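Local structure of translation initiation factor 4E (Ascaris suum, 3M94) at residues W68-E71 with N72-K75; D140-L143 with R144-Q147; M101-G105 with E106-D110. The protein binds the hypermethylated m2,2,7G cap of messenger RNA and, as a member of the eIF4E family, probably helps recruit capped transcripts for translation initiation. One frame throughout, in Å; residues are numbered along the deposited sequence.

Interaction 1. Residues W68-E71 with N72-K75; sequences WEDE and NNVK. With M7M (N,N,7-trimethylguanosine 5'-(trihydrogen diphosphate)), chain C.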
ATOM      1  N   TRP A  68       0.457 -12.026  -5.741  1.00 24.96           N
ATOM      2  CA  TRP A  68       1.784 -12.621  -5.549  1.00 25.83           C
ATOM      3  C   TRP A  68       2.369 -13.177  -6.851  1.00 26.42           C
ATOM      4  O   TRP A  68       3.563 -13.065  -7.091  1.00 25.80           O
ATOM      5  CB  TRP A  68       1.720 -13.759  -4.525  1.00 26.20           C
ATOM      6  CG  TRP A  68       1.023 -13.426  -3.236  1.00 26.73           C
ATOM      7  CD1 TRP A  68       1.120 -12.260  -2.508  1.00 26.06           C
ATOM      8  CD2 TRP A  68       0.146 -14.288  -2.497  1.00 27.52           C
ATOM      9  NE1 TRP A  68       0.341 -12.345  -1.375  1.00 25.90           N
ATOM     10  CE2 TRP A  68      -0.261 -13.578  -1.338  1.00 27.21           C
ATOM     11  CE3 TRP A  68      -0.336 -15.595  -2.702  1.00 28.10           C
ATOM     12  CZ2 TRP A  68      -1.136 -14.131  -0.387  1.00 27.20           C
ATOM     13  CZ3 TRP A  68      -1.204 -16.143  -1.755  1.00 28.02           C
ATOM     14  CH2 TRP A  68      -1.596 -15.407  -0.614  1.00 27.87           C
ATOM     15  N   GLU A  69       1.506 -13.761  -7.682  1.00 27.78           N
ATOM     16  CA  GLU A  69       1.905 -14.509  -8.881  1.00 28.88           C
ATOM     17  C   GLU A  69       2.405 -13.638 -10.034  1.00 29.35           C
ATOM     18  O   GLU A  69       3.231 -14.080 -10.840  1.00 29.54           O
ATOM     19  CB  GLU A  69       0.745 -15.374  -9.365  1.00 29.46           C
ATOM     20  CG  GLU A  69       0.499 -16.642  -8.521  1.00 31.35           C
ATOM     21  CD  GLU A  69      -0.210 -16.376  -7.181  1.00 33.85           C
ATOM     22  OE1 GLU A  69      -0.748 -15.259  -6.964  1.00 33.50           O
ATOM     23  OE2 GLU A  69      -0.238 -17.310  -6.346  1.00 35.40           O
ATOM     24  N   ASP A  70       1.891 -12.412 -10.116  1.00 29.40           N
ATOM     25  CA  ASP A  70       2.321 -11.441 -11.115  1.00 29.61           C
ATOM     26  C   ASP A  70       3.850 -11.372 -11.149  1.00 29.81           C
ATOM     27  O   ASP A  70       4.497 -11.438 -10.103  1.00 30.11           O
ATOM     28  CB  ASP A  70       1.695 -10.087 -10.782  1.00 29.67           C
ATOM     29  CG  ASP A  70       1.919  -9.056 -11.857  1.00 30.24           C
ATOM     30  OD1 ASP A  70       0.982  -8.805 -12.650  1.00 29.95           O
ATOM     31  OD2 ASP A  70       3.035  -8.495 -11.904  1.00 31.12           O
ATOM     32  N   GLU A  71       4.423 -11.276 -12.350  1.00 30.34           N
ATOM     33  CA  GLU A  71       5.882 -11.295 -12.540  1.00 30.74           C
ATOM     34  C   GLU A  71       6.596 -10.174 -11.770  1.00 30.57           C
ATOM     35  O   GLU A  71       7.761 -10.316 -11.379  1.00 30.57           O
ATOM     36  CB  GLU A  71       6.250 -11.249 -14.033  1.00 31.07           C
ATOM     37  CG  GLU A  71       5.991  -9.881 -14.732  1.00 33.34           C
ATOM     38  CD  GLU A  71       6.336  -9.873 -16.228  1.00 34.67           C
ATOM     39  OE1 GLU A  71       6.901 -10.869 -16.730  1.00 36.26           O
ATOM     40  OE2 GLU A  71       6.042  -8.864 -16.906  1.00 35.64           O
ATOM     41  N   ASN A  72       5.877  -9.077 -11.539  1.00 30.13           N
ATOM     42  CA  ASN A  72       6.400  -7.943 -10.791  1.00 29.77           C
ATOM     43  C   ASN A  72       6.505  -8.180  -9.295  1.00 29.79           C
ATOM     44  O   ASN A  72       7.265  -7.494  -8.623  1.00 30.19           O
ATOM     45  CB  ASN A  72       5.546  -6.706 -11.063  1.00 29.65           C
ATOM     46  CG  ASN A  72       5.609  -6.277 -12.510  1.00 29.36           C
ATOM     47  OD1 ASN A  72       6.554  -5.611 -12.923  1.00 30.02           O
ATOM     48  ND2 ASN A  72       4.607  -6.663 -13.295  1.00 27.86           N
ATOM     49  N   ASN A  73       5.747  -9.146  -8.777  1.00 29.41           N
ATOM     50  CA  ASN A  73       5.676  -9.399  -7.328  1.00 28.94           C
ATOM     51  C   ASN A  73       6.241 -10.755  -6.921  1.00 28.96           C
ATOM     52  O   ASN A  73       6.446 -11.014  -5.727  1.00 29.37           O
ATOM     53  CB  ASN A  73       4.219  -9.329  -6.826  1.00 28.51           C
ATOM     54  CG  ASN A  73       3.514  -8.044  -7.210  1.00 27.60           C
ATOM     55  OD1 ASN A  73       4.029  -6.953  -6.990  1.00 28.25           O
ATOM     56  ND2 ASN A  73       2.316  -8.171  -7.777  1.00 23.96           N
ATOM     57  N   VAL A  74       6.470 -11.620  -7.908  1.00 28.55           N
ATOM     58  CA  VAL A  74       6.799 -13.029  -7.654  1.00 27.97           C
ATOM     59  C   VAL A  74       8.064 -13.209  -6.807  1.00 27.72           C
ATOM     60  O   VAL A  74       8.121 -14.115  -5.963  1.00 28.00           O
ATOM     61  CB  VAL A  74       6.832 -13.869  -8.977  1.00 27.83           C
ATOM     62  CG1 VAL A  74       8.061 -13.547  -9.834  1.00 27.94           C
ATOM     63  CG2 VAL A  74       6.738 -15.362  -8.683  1.00 28.14           C
ATOM     64  N   LYS A  75       9.056 -12.340  -7.022  1.00 27.12           N
ATOM     65  CA  LYS A  75      10.325 -12.375  -6.276  1.00 26.69           C
ATOM     66  C   LYS A  75      10.400 -11.274  -5.211  1.00 26.27           C
ATOM     67  O   LYS A  75      11.466 -11.001  -4.650  1.00 26.13           O
ATOM     68  CB  LYS A  75      11.507 -12.247  -7.237  1.00 20.00           C
TER
HETATM   69  OAX M7M C   1      -5.347 -14.082   6.351  1.00 95.53           O
HETATM   70  OAY M7M C   1      -5.879 -11.753   6.973  1.00 96.02           O
HETATM   71  PAZ M7M C   1      -5.847 -12.662   5.795  1.00 96.02           P
HETATM   72  OBA M7M C   1      -7.093 -12.870   5.004  1.00 95.86           O
HETATM   73  OBB M7M C   1      -2.298 -13.192  -4.719  1.00 88.92           O
HETATM   74  CBC M7M C   1      -2.910 -11.809  -2.421  1.00 88.85           C
HETATM   75  OBD M7M C   1      -4.710 -12.158   4.784  1.00 94.84           O
HETATM   76  NBE M7M C   1      -3.358 -15.119  -5.123  1.00 89.59           N
HETATM   77  CBF M7M C   1      -3.128 -14.046  -4.376  1.00 89.36           C
HETATM   78  CBG M7M C   1      -3.840 -13.951  -3.217  1.00 89.17           C
HETATM   79  NBH M7M C   1      -3.772 -12.994  -2.334  1.00 88.98           N
HETATM   80  CBI M7M C   1      -4.628 -13.302  -1.376  1.00 89.06           C
HETATM   81  OBJ M7M C   1      -6.000 -10.580   3.344  1.00 92.92           O
HETATM   82  PBK M7M C   1      -4.989 -11.639   3.292  1.00 93.19           P
HETATM   83  OBL M7M C   1      -3.675 -11.437   2.635  1.00 92.35           O
HETATM   84  CBM M7M C   1      -4.248 -16.027  -4.730  1.00 89.60           C
HETATM   85  NBN M7M C   1      -4.947 -15.937  -3.597  1.00 89.15           N
HETATM   86  CBO M7M C   1      -4.743 -14.878  -2.822  1.00 89.09           C
HETATM   87  NBP M7M C   1      -5.223 -14.446  -1.681  1.00 89.37           N
HETATM   88  CBQ M7M C   1      -6.233 -15.120  -0.870  1.00 90.31           C
HETATM   89  OBR M7M C   1      -6.536 -14.376   0.295  1.00 90.49           O
HETATM   90  CBS M7M C   1      -5.925 -14.923   1.451  1.00 91.15           C
HETATM   91  CBT M7M C   1      -4.980 -13.907   2.051  1.00 91.62           C
HETATM   92  OBU M7M C   1      -5.728 -12.898   2.680  1.00 92.80           O
HETATM   93  NBV M7M C   1      -4.412 -17.063  -5.534  1.00 90.08           N
HETATM   94  CBW M7M C   1      -5.354 -18.092  -5.189  1.00 90.33           C
HETATM   95  CBX M7M C   1      -5.617 -16.405  -0.410  1.00 90.88           C
HETATM   96  CBY M7M C   1      -5.071 -16.049   0.945  1.00 91.33           C
HETATM   97  CBZ M7M C   1      -3.633 -17.133  -6.746  1.00 90.17           C
HETATM   98  OCA M7M C   1      -6.674 -17.342  -0.319  1.00 90.86           O
HETATM   99  OCB M7M C   1      -5.127 -17.135   1.854  1.00 92.18           O

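Interaction 2. Residues D140-L143 with R144-Q147; sequences DVNL and RIGQ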
ATOM      1  N   ASP A 140      19.196  -3.258   1.227  1.00 22.61           N
ATOM      2  CA  ASP A 140      19.491  -1.823   1.369  1.00 23.14           C
ATOM      3  C   ASP A 140      18.305  -0.965   0.901  1.00 22.41           C
ATOM      4  O   ASP A 140      17.890  -0.030   1.588  1.00 22.57           O
ATOM      5  CB  ASP A 140      20.775  -1.444   0.616  1.00 23.56           C
ATOM      6  CG  ASP A 140      21.982  -2.286   1.036  1.00 25.98           C
ATOM      7  OD1 ASP A 140      21.833  -3.515   1.241  1.00 31.10           O
ATOM      8  OD2 ASP A 140      23.093  -1.730   1.144  1.00 27.68           O
ATOM      9  N   VAL A 141      17.757  -1.316  -0.259  1.00 21.91           N
ATOM     10  CA  VAL A 141      16.632  -0.616  -0.856  1.00 20.97           C
ATOM     11  C   VAL A 141      15.372  -0.783   0.015  1.00 20.88           C
ATOM     12  O   VAL A 141      14.675   0.191   0.319  1.00 19.91           O
ATOM     13  CB  VAL A 141      16.395  -1.129  -2.310  1.00 21.60           C
ATOM     14  CG1 VAL A 141      14.988  -0.788  -2.822  1.00 19.87           C
ATOM     15  CG2 VAL A 141      17.495  -0.612  -3.259  1.00 22.09           C
ATOM     16  N   ASN A 142      15.098  -2.023   0.416  1.00 20.05           N
ATOM     17  CA  ASN A 142      13.953  -2.319   1.268  1.00 20.09           C
ATOM     18  C   ASN A 142      14.009  -1.627   2.626  1.00 20.15           C
ATOM     19  O   ASN A 142      13.015  -1.056   3.064  1.00 20.21           O
ATOM     20  CB  ASN A 142      13.757  -3.837   1.390  1.00 19.65           C
ATOM     21  CG  ASN A 142      13.218  -4.446   0.100  1.00 19.63           C
ATOM     22  OD1 ASN A 142      12.426  -3.819  -0.610  1.00 21.95           O
ATOM     23  ND2 ASN A 142      13.658  -5.648  -0.222  1.00 20.63           N
ATOM     24  N   LEU A 143      15.183  -1.617   3.259  1.00 20.44           N
ATOM     25  CA  LEU A 143      15.333  -0.969   4.550  1.00 20.70           C
ATOM     26  C   LEU A 143      14.976   0.489   4.383  1.00 21.08           C
ATOM     27  O   LEU A 143      14.259   1.051   5.198  1.00 21.28           O
ATOM     28  CB  LEU A 143      16.754  -1.127   5.128  1.00 20.19           C
ATOM     29  CG  LEU A 143      17.091  -0.395   6.441  1.00 20.52           C
ATOM     30  CD1 LEU A 143      16.191  -0.838   7.597  1.00 21.22           C
ATOM     31  CD2 LEU A 143      18.589  -0.528   6.835  1.00 20.63           C
ATOM     32  N   ARG A 144      15.466   1.092   3.305  1.00 22.25           N
ATOM     33  CA  ARG A 144      15.263   2.513   3.094  1.00 22.74           C
ATOM     34  C   ARG A 144      13.792   2.838   2.869  1.00 22.62           C
ATOM     35  O   ARG A 144      13.256   3.792   3.438  1.00 23.13           O
ATOM     36  CB  ARG A 144      16.123   3.026   1.936  1.00 23.09           C
ATOM     37  CG  ARG A 144      16.047   4.538   1.779  1.00 24.49           C
ATOM     38  CD  ARG A 144      16.326   5.208   3.122  1.00 26.66           C
ATOM     39  NE  ARG A 144      16.314   6.662   3.047  1.00 26.85           N
ATOM     40  CZ  ARG A 144      15.987   7.454   4.063  1.00 28.25           C
ATOM     41  NH1 ARG A 144      15.628   6.929   5.225  1.00 27.42           N
ATOM     42  NH2 ARG A 144      16.010   8.772   3.914  1.00 28.11           N
ATOM     43  N   ILE A 145      13.141   2.036   2.045  1.00 22.41           N
ATOM     44  CA  ILE A 145      11.712   2.180   1.822  1.00 22.07           C
ATOM     45  C   ILE A 145      10.953   2.109   3.156  1.00 22.07           C
ATOM     46  O   ILE A 145      10.043   2.893   3.402  1.00 22.65           O
ATOM     47  CB  ILE A 145      11.208   1.139   0.804  1.00 21.64           C
ATOM     48  CG1 ILE A 145      11.725   1.497  -0.592  1.00 22.09           C
ATOM     49  CG2 ILE A 145       9.690   1.081   0.796  1.00 20.66           C
ATOM     50  CD1 ILE A 145      11.492   0.442  -1.652  1.00 21.55           C
ATOM     51  N   GLY A 146      11.353   1.183   4.018  1.00 22.08           N
ATOM     52  CA  GLY A 146      10.713   1.004   5.307  1.00 21.70           C
ATOM     53  C   GLY A 146      10.903   2.188   6.217  1.00 21.85           C
ATOM     54  O   GLY A 146       9.980   2.569   6.933  1.00 22.34           O
ATOM     55  N   GLN A 147      12.100   2.771   6.202  1.00 22.25           N
ATOM     56  CA  GLN A 147      12.382   3.919   7.058  1.00 22.76           C
ATOM     57  C   GLN A 147      11.486   5.097   6.647  1.00 22.57           C
ATOM     58  O   GLN A 147      10.902   5.757   7.498  1.00 23.05           O
ATOM     59  CB  GLN A 147      13.883   4.280   7.059  1.00 22.54           C
ATOM     60  CG  GLN A 147      14.796   3.168   7.626  1.00 23.20           C
ATOM     61  CD  GLN A 147      16.306   3.369   7.334  1.00 26.98           C
ATOM     62  OE1 GLN A 147      16.697   3.976   6.332  1.00 28.42           O
ATOM     63  NE2 GLN A 147      17.148   2.850   8.217  1.00 25.12           N
TER

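Interaction 3. Residues M101-G105 with E106-D110; sequences MAIIG and EQFED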
ATOM      1  N   MET A 101      -0.524   8.911  -0.790  1.00 16.26           N
ATOM      2  CA  MET A 101       0.126  10.180  -1.150  1.00 16.89           C
ATOM      3  C   MET A 101       1.647  10.022  -1.300  1.00 16.41           C
ATOM      4  O   MET A 101       2.243  10.598  -2.217  1.00 16.25           O
ATOM      5  CB  MET A 101      -0.198  11.259  -0.129  1.00 16.80           C
ATOM      6  CG  MET A 101      -1.648  11.704  -0.210  1.00 18.64           C
ATOM      7  SD  MET A 101      -1.972  13.175   0.750  1.00 18.86           S
ATOM      8  CE  MET A 101      -1.698  12.576   2.421  1.00 17.33           C
ATOM      9  N   ALA A 102       2.248   9.234  -0.406  1.00 15.51           N
ATOM     10  CA  ALA A 102       3.697   8.981  -0.448  1.00 15.21           C
ATOM     11  C   ALA A 102       4.062   8.255  -1.738  1.00 14.54           C
ATOM     12  O   ALA A 102       5.004   8.641  -2.391  1.00 13.83           O
ATOM     13  CB  ALA A 102       4.167   8.203   0.780  1.00 14.47           C
ATOM     14  N   ILE A 103       3.279   7.253  -2.140  1.00 15.12           N
ATOM     15  CA  ILE A 103       3.582   6.564  -3.391  1.00 16.23           C
ATOM     16  C   ILE A 103       3.321   7.343  -4.684  1.00 15.61           C
ATOM     17  O   ILE A 103       4.225   7.429  -5.512  1.00 15.79           O
ATOM     18  CB  ILE A 103       3.066   5.093  -3.474  1.00 17.46           C
ATOM     19  CG1 ILE A 103       1.561   5.012  -3.729  1.00 19.08           C
ATOM     20  CG2 ILE A 103       3.534   4.287  -2.235  1.00 17.41           C
ATOM     21  CD1 ILE A 103       1.014   3.541  -3.775  1.00 23.34           C
ATOM     22  N   ILE A 104       2.115   7.901  -4.869  1.00 14.99           N
ATOM     23  CA  ILE A 104       1.837   8.667  -6.085  1.00 14.51           C
ATOM     24  C   ILE A 104       2.709   9.932  -6.210  1.00 14.20           C
ATOM     25  O   ILE A 104       3.007  10.382  -7.309  1.00 14.17           O
ATOM     26  CB  ILE A 104       0.347   9.009  -6.237  1.00 14.38           C
ATOM     27  CG1 ILE A 104      -0.089  10.102  -5.240  1.00 13.20           C
ATOM     28  CG2 ILE A 104      -0.520   7.707  -6.120  1.00 14.45           C
ATOM     29  CD1 ILE A 104      -1.541  10.533  -5.448  1.00 16.86           C
ATOM     30  N   GLY A 105       3.101  10.494  -5.068  1.00 14.20           N
ATOM     31  CA  GLY A 105       3.921  11.691  -5.028  1.00 14.04           C
ATOM     32  C   GLY A 105       5.396  11.348  -5.102  1.00 14.50           C
ATOM     33  O   GLY A 105       6.227  12.223  -4.990  1.00 14.69           O
ATOM     34  N   GLU A 106       5.701  10.067  -5.311  1.00 14.94           N
ATOM     35  CA  GLU A 106       7.068   9.568  -5.529  1.00 15.40           C
ATOM     36  C   GLU A 106       8.024   9.990  -4.405  1.00 15.67           C
ATOM     37  O   GLU A 106       9.054  10.589  -4.643  1.00 14.10           O
ATOM     38  CB  GLU A 106       7.594   9.976  -6.922  1.00 16.01           C
ATOM     39  CG  GLU A 106       6.695   9.489  -8.060  1.00 16.89           C
ATOM     40  CD  GLU A 106       6.901   8.019  -8.374  1.00 18.69           C
ATOM     41  OE1 GLU A 106       7.958   7.493  -7.952  1.00 16.38           O
ATOM     42  OE2 GLU A 106       6.023   7.397  -9.050  1.00 16.80           O
ATOM     43  N   GLN A 107       7.645   9.652  -3.176  1.00 16.42           N
ATOM     44  CA  GLN A 107       8.361  10.105  -1.992  1.00 16.44           C
ATOM     45  C   GLN A 107       9.417   9.110  -1.567  1.00 16.34           C
ATOM     46  O   GLN A 107      10.065   9.307  -0.554  1.00 16.36           O
ATOM     47  CB  GLN A 107       7.365  10.324  -0.843  1.00 16.90           C
ATOM     48  CG  GLN A 107       6.459  11.515  -1.055  1.00 17.18           C
ATOM     49  CD  GLN A 107       7.227  12.808  -1.056  1.00 18.53           C
ATOM     50  OE1 GLN A 107       7.817  13.189  -0.048  1.00 18.52           O
ATOM     51  NE2 GLN A 107       7.247  13.482  -2.193  1.00 19.11           N
ATOM     52  N   PHE A 108       9.605   8.038  -2.334  1.00 16.41           N
ATOM     53  CA  PHE A 108      10.625   7.067  -1.951  1.00 17.50           C
ATOM     54  C   PHE A 108      11.992   7.229  -2.642  1.00 18.46           C
ATOM     55  O   PHE A 108      12.710   6.261  -2.832  1.00 17.78           O
ATOM     56  CB  PHE A 108      10.050   5.644  -2.016  1.00 18.05           C
ATOM     57  CG  PHE A 108       8.889   5.441  -1.090  1.00 15.90           C
ATOM     58  CD1 PHE A 108       7.592   5.775  -1.488  1.00 16.00           C
ATOM     59  CD2 PHE A 108       9.096   4.955   0.207  1.00 16.55           C
ATOM     60  CE1 PHE A 108       6.502   5.607  -0.613  1.00 15.54           C
ATOM     61  CE2 PHE A 108       8.015   4.777   1.089  1.00 14.93           C
ATOM     62  CZ  PHE A 108       6.730   5.109   0.687  1.00 14.69           C
ATOM     63  N   GLU A 109      12.328   8.471  -3.014  1.00 19.63           N
ATOM     64  CA  GLU A 109      13.680   8.836  -3.454  1.00 20.70           C
ATOM     65  C   GLU A 109      14.111   8.077  -4.721  1.00 21.31           C
ATOM     66  O   GLU A 109      13.382   8.057  -5.703  1.00 21.76           O
ATOM     67  CB  GLU A 109      14.673   8.661  -2.286  1.00 21.01           C
ATOM     68  CG  GLU A 109      14.349   9.594  -1.100  1.00 22.67           C
ATOM     69  CD  GLU A 109      15.087   9.255   0.204  1.00 24.37           C
ATOM     70  OE1 GLU A 109      15.884   8.291   0.259  1.00 23.98           O
ATOM     71  OE2 GLU A 109      14.843   9.960   1.201  1.00 26.04           O
ATOM     72  N   ASP A 110      15.278   7.437  -4.712  1.00 21.77           N
ATOM     73  CA  ASP A 110      15.726   6.736  -5.916  1.00 22.37           C
ATOM     74  C   ASP A 110      15.285   5.272  -5.921  1.00 22.29           C
ATOM     75  O   ASP A 110      15.807   4.457  -6.680  1.00 22.43           O
ATOM     76  CB  ASP A 110      17.258   6.869  -6.117  1.00 23.04           C
ATOM     77  CG  ASP A 110      18.031   6.872  -4.815  1.00 24.79           C
ATOM     78  OD1 ASP A 110      17.417   6.711  -3.742  1.00 28.42           O
ATOM     79  OD2 ASP A 110      19.268   7.036  -4.855  1.00 29.74           O
TER
HETATM   80  O   HOH W   1       3.524   8.498  -9.549  1.00  8.94           O

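Interaction 1. Residues W68-E71 with N72-K75
Asp70 and Asn72 grip each other at the corner of the loop that carries the cap-binding Trp68. The carboxylate of Asp70 receives two donors on one oxygen. Asn72 ND2 reaches Asp70 OD2 at 2.8 Å on the syn lone pair, that oxygen lying almost in the amide plane of Asn72, while the backbone Asn72 N comes to the same OD2 at 2.9 Å from the anti side, 23° out of the carboxylate plane. The second of these bonds makes an Asx turn. CG of Asp70 lies anti to the backbone N (chi1 -172°), which carries the carboxylate round to Asn72. The other oxygen, OD1, is taken by Lys65 N, so both are satisfied. The backbone closes a beta turn here through Asn73 N to Asp70 O at 2.9 Å, with a weak second donor to that carbonyl in Val74 N. Asn72 OD1 is held by Arg134, and Asn73 ND2 donates to Met67 O.
On the cap side, Trp68 N donates to OBB of the trimethylguanosine diphosphate at 3.2 Å, and the indole lies over the base with methyl CBC 3.4 Å from Trp68 CE2. Trp22 also lines the pocket, consistent with the two-tryptophan cap sandwich of the eIF4E family. Glu69 OE1 sits 3.2 Å from NBE of the base. Glu69 OE2 lies 3.4 Å from CBZ, one of the two methyls on the exocyclic amine.
The turn belongs to the loop between strands 56-61 and 77-83; Ile64 packs against it, and the Trp68 ring also meets Trp132, on strand 127-133, and His166.

Interaction 2. Residues D140-L143 with R144-Q147
Leu143 and Gln147 meet one turn apart along a helix. The amide end of Gln147 lies across the leucine branch, with Gln147 NE2 3.7 Å from Leu143 CG and a similar distance from both methyl groups. The leucine side chain also touches Ile181 and Ile183 of strand 181-183. In the backbone, Leu143 O accepts Gln147 N at 2.9 Å, and the methylene Gln147 CG presses on the same carbonyl oxygen at 3.3 Å.
Arg144 extends from the next position. Its backbone N bonds to Asp140 O at 3.2 Å, and its CB touches that oxygen. The chain bends at chi2 (51°), and NH1 then makes a weak bond of 3.3 Å to Gln147 OE1, while NH2 forms a salt bridge with Glu109. The guanidinium thus spans a helix neighbour and a separate loop.
Ile145 is buried. Its CD1 lies alongside Val141 CG1 at 3.9 Å, the two branches running the same way, and its N donates to Val141 O at 3.0 Å in a nearly straight bond of 168°. Leu131 and Thr133 of strand 127-133 pack against it.
These are the regular i to i+4 bonds of an alpha-helix, here one of the helices that back the curved antiparallel sheet of the eIF4E fold, with Ile145 set against strand 127-133.

Interaction 3. Residues M101-G105 with E106-D110
Ala102 and Ile103 meet Glu106, Gln107 and Phe108 where the helix 88-104 ends. Backbone bonds come first. Gln107 N donates to Ala102 O at 2.9 Å, nearly along the C=O axis, and Glu106 N donates to Ile103 O at 3.0 Å from well above the carbonyl plane. Together they form a Schellman motif, with Glu106 at positive phi (54°) as the C-prime residue that turns the chain out of the helix. Gly105, the first residue to leave helical geometry, still donates its N to Met101 O.
Side-chain polar bonds gather at the same turn. Gln107 folds back on itself, CG beside the backbone N and the chain bent again at chi2 (-65°), and NE2 reaches Gly105 O at 3.2 Å; that oxygen lies close to the amide plane of Gln107, although the donor stands above the carbonyl plane. The other end of this amide, OE1, is taken by Lys152. A water donates both to Ile104 O at 3.0 Å and to Glu106 OE2 at 2.8 Å, so one molecule links the last helical carbonyl with the buried carboxylate.
Apolar contact is concentrated on one corner of the Phe108 ring. Its CE1 lies 3.6 Å from Ile103 CG2 and 3.8 Å from Ala102 CB, both met obliquely.
The backbone of Gly105 hydrogen-bonds to a bound peptide and Met101 packs on one of its apolar side chains, consistent with the surface where eIF4E proteins bind eIF4G and 4E-BP peptides. Phe108 continues onto Ile145 and Ile148 of helix 139-153 and Ile115 of strand 115-121. Ile103 and Ile104 rest on Trp9 of strand 4-14, and Met101 on Trp39 of helix 35-42.

In the fold
From the N terminus the contacts follow in series, 68-75, then 101-110, then 140-147; none nests in or crosses another. Interaction 1 turns the loop between strands 56-61 and 77-83 that carries Trp68 and Glu69 of the cap pocket. Interaction 3 ends helix 88-104 and turns the chain toward strand 115-121, and interaction 2 lies in the early part of helix 139-153. Interactions 2 and 3, their centres about 13 Å apart, touch through the Arg144-Glu109 salt bridge and Phe108, tying the loop after helix 88-104 to helix 139-153. Interaction 1 stands apart, its nearest atoms about 7 Å from interaction 2 and 11 Å from interaction 3.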